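Local coordinates for serine protease pet (Escherichia coli, PDB 4OM9), which is a secreted autotransporter serine protease that acts as an enterotoxin of enteroaggregative strains and probably cleaves the host cytoskeletal protein alpha-fodrin, at residues F440-A445 with N469-H474. Residues are numbered along the deposited sequence; the frame is centred on the assembly and turned at random.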
loop_
_atom_site.group_PDB
_atom_site.type_symbol
_atom_site.label_atom_id
_atom_site.label_comp_id
_atom_site.label_asym_id
_atom_site.label_seq_id
_atom_site.Cartn_x
_atom_site.Cartn_y
_atom_site.Cartn_z
ATOM N N PHE A 440 13.086 4.272 18.010
ATOM C CA PHE A 440 12.145 3.353 18.611
ATOM C C PHE A 440 12.691 1.933 18.508
ATOM O O PHE A 440 13.212 1.525 17.463
ATOM C CB PHE A 440 10.770 3.391 17.919
ATOM C CG PHE A 440 10.151 4.760 17.788
ATOM C CD1 PHE A 440 10.572 5.638 16.804
ATOM C CD2 PHE A 440 9.058 5.122 18.585
ATOM C CE1 PHE A 440 9.970 6.874 16.651
ATOM C CE2 PHE A 440 8.443 6.347 18.437
ATOM C CZ PHE A 440 8.905 7.229 17.470
ATOM N N LYS A 441 12.571 1.174 19.579
ATOM C CA LYS A 441 12.633 -0.257 19.466
ATOM C C LYS A 441 11.450 -0.701 18.573
ATOM O O LYS A 441 11.604 -1.543 17.690
ATOM C CB LYS A 441 12.552 -0.887 20.847
ATOM C CG LYS A 441 12.931 -2.340 20.928
ATOM C CD LYS A 441 14.299 -2.521 21.588
ATOM C CE LYS A 441 14.434 -3.947 22.121
ATOM N NZ LYS A 441 13.884 -4.969 21.154
ATOM N N LYS A 442 10.279 -0.098 18.817
ATOM C CA LYS A 442 9.032 -0.374 18.089
ATOM C C LYS A 442 8.116 0.859 18.089
ATOM O O LYS A 442 7.955 1.508 19.124
ATOM C CB LYS A 442 8.281 -1.562 18.708
ATOM C CG LYS A 442 8.800 -2.924 18.295
ATOM C CD LYS A 442 7.963 -4.063 18.867
ATOM C CE LYS A 442 8.229 -4.284 20.354
ATOM N NZ LYS A 442 7.837 -5.661 20.776
ATOM N N ILE A 443 7.530 1.196 16.939
ATOM C CA ILE A 443 6.486 2.217 16.932
ATOM C C ILE A 443 5.138 1.576 17.226
ATOM O O ILE A 443 4.741 0.637 16.532
ATOM C CB ILE A 443 6.361 2.945 15.599
ATOM C CG1 ILE A 443 7.684 3.548 15.181
ATOM C CG2 ILE A 443 5.287 4.021 15.703
ATOM C CD1 ILE A 443 7.897 3.509 13.638
ATOM N N ALA A 444 4.431 2.080 18.234
ATOM C CA ALA A 444 3.138 1.511 18.586
ATOM C C ALA A 444 1.979 2.173 17.829
ATOM O O ALA A 444 1.270 3.044 18.365
ATOM C CB ALA A 444 2.913 1.601 20.075
ATOM N N ALA A 445 1.780 1.712 16.589
ATOM C CA ALA A 445 0.795 2.262 15.670
ATOM C C ALA A 445 -0.171 1.167 15.329
ATOM O O ALA A 445 0.286 0.059 15.073
ATOM C CB ALA A 445 1.480 2.792 14.422
ATOM N N ASN A 469 13.097 -8.472 16.999
ATOM C CA ASN A 469 12.200 -9.547 16.640
ATOM C C ASN A 469 11.233 -9.049 15.607
ATOM O O ASN A 469 11.221 -7.857 15.289
ATOM C CB ASN A 469 11.438 -10.068 17.854
ATOM C CG ASN A 469 12.306 -10.173 19.086
ATOM O OD1 ASN A 469 12.070 -9.487 20.092
ATOM N ND2 ASN A 469 13.318 -11.039 19.024
ATOM N N ASN A 470 10.431 -9.975 15.085
ATOM C CA ASN A 470 9.428 -9.658 14.090
ATOM C C ASN A 470 8.497 -8.576 14.591
ATOM O O ASN A 470 7.888 -8.702 15.659
ATOM C CB ASN A 470 8.614 -10.895 13.730
ATOM C CG ASN A 470 9.324 -11.811 12.751
ATOM O OD1 ASN A 470 10.459 -11.557 12.328
ATOM N ND2 ASN A 470 8.658 -12.895 12.399
ATOM N N TYR A 471 8.404 -7.508 13.814
ATOM C CA TYR A 471 7.571 -6.381 14.173
ATOM C C TYR A 471 7.040 -5.722 12.901
ATOM O O TYR A 471 7.772 -5.569 11.904
ATOM C CB TYR A 471 8.341 -5.365 15.033
ATOM C CG TYR A 471 7.740 -3.985 14.924
ATOM C CD1 TYR A 471 6.566 -3.649 15.599
ATOM C CD2 TYR A 471 8.321 -3.029 14.113
ATOM C CE1 TYR A 471 5.999 -2.381 15.467
ATOM C CE2 TYR A 471 7.774 -1.780 13.986
ATOM C CZ TYR A 471 6.616 -1.455 14.659
ATOM O OH TYR A 471 6.096 -0.196 14.489
ATOM N N ILE A 472 5.760 -5.359 12.915
ATOM C CA ILE A 472 5.186 -4.673 11.766
ATOM C C ILE A 472 4.795 -3.237 12.115
ATOM O O ILE A 472 4.025 -3.015 13.032
ATOM C CB ILE A 472 3.955 -5.409 11.212
ATOM C CG1 ILE A 472 4.260 -6.897 11.053
ATOM C CG2 ILE A 472 3.539 -4.793 9.880
ATOM C CD1 ILE A 472 3.137 -7.704 10.387
ATOM N N TYR A 473 5.347 -2.278 11.377
ATOM C CA TYR A 473 4.907 -0.897 11.465
ATOM C C TYR A 473 3.756 -0.746 10.489
ATOM O O TYR A 473 3.941 -0.931 9.272
ATOM C CB TYR A 473 6.045 0.081 11.150
ATOM C CG TYR A 473 5.625 1.538 11.133
ATOM C CD1 TYR A 473 4.932 2.104 12.219
ATOM C CD2 TYR A 473 5.940 2.360 10.050
ATOM C CE1 TYR A 473 4.552 3.436 12.205
ATOM C CE2 TYR A 473 5.563 3.691 10.024
ATOM C CZ TYR A 473 4.875 4.230 11.107
ATOM O OH TYR A 473 4.491 5.558 11.077
ATOM N N HIS A 474 2.565 -0.473 11.030
ATOM C CA HIS A 474 1.358 -0.291 10.243
ATOM C C HIS A 474 1.208 1.150 9.730
ATOM O O HIS A 474 0.359 1.421 8.887
ATOM C CB HIS A 474 0.117 -0.647 11.064
ATOM C CG HIS A 474 -0.075 -2.117 11.327
ATOM N ND1 HIS A 474 -0.185 -3.060 10.322
ATOM C CD2 HIS A 474 -0.277 -2.780 12.494
ATOM C CE1 HIS A 474 -0.397 -4.252 10.864
ATOM N NE2 HIS A 474 -0.459 -4.108 12.174
HETATM O O HOH W 1 2.517 -0.682 13.776
#
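Y471 reaches across to the backbone of I443 with its phenol, and OH donates a hydrogen bond to I443 O over 2.6 Å. The hydroxyl comes in the carbonyl plane, on a lone pair, with a C=O...OH angle of 121°. No backbone bond joins 440-445 to 469-474, so a tyrosine suits this place: its ring spans the gap and its OH serves a buried carbonyl. CB points toward 440-445, and CG lies anti to the backbone N (chi1 156°). K442, at a partly exposed place, lays its methylenes over one face of that ring, CG 3.9 Å from the centroid in a CH-pi contact, while Y473 N sits above the opposite face. The branched, apolar I443 suits a buried place beside Y473: its CD1 stands over a face of the Y473 ring, 3.7 Å from the centroid, and its CG2 touches Y473 CE1 at 3.6 Å. The small A445 brings CB to the same CE1 at 3.8 Å. Y473 OH is itself hydrogen-bonded to N476 O. Where the two segments run on, one water donates to A445 O (2.7 Å) and I472 O and accepts from H474 N, linking the two backbones. The short, weakly bonded strand about 444-445 lies next to 422-424 in a parallel row, whereas 471-473 pairs onward with 496-498; tyrosine rings, an isoleucine and a bridging water thus join successive turns of the right-handed beta-helix characteristic of autotransporter passenger domains.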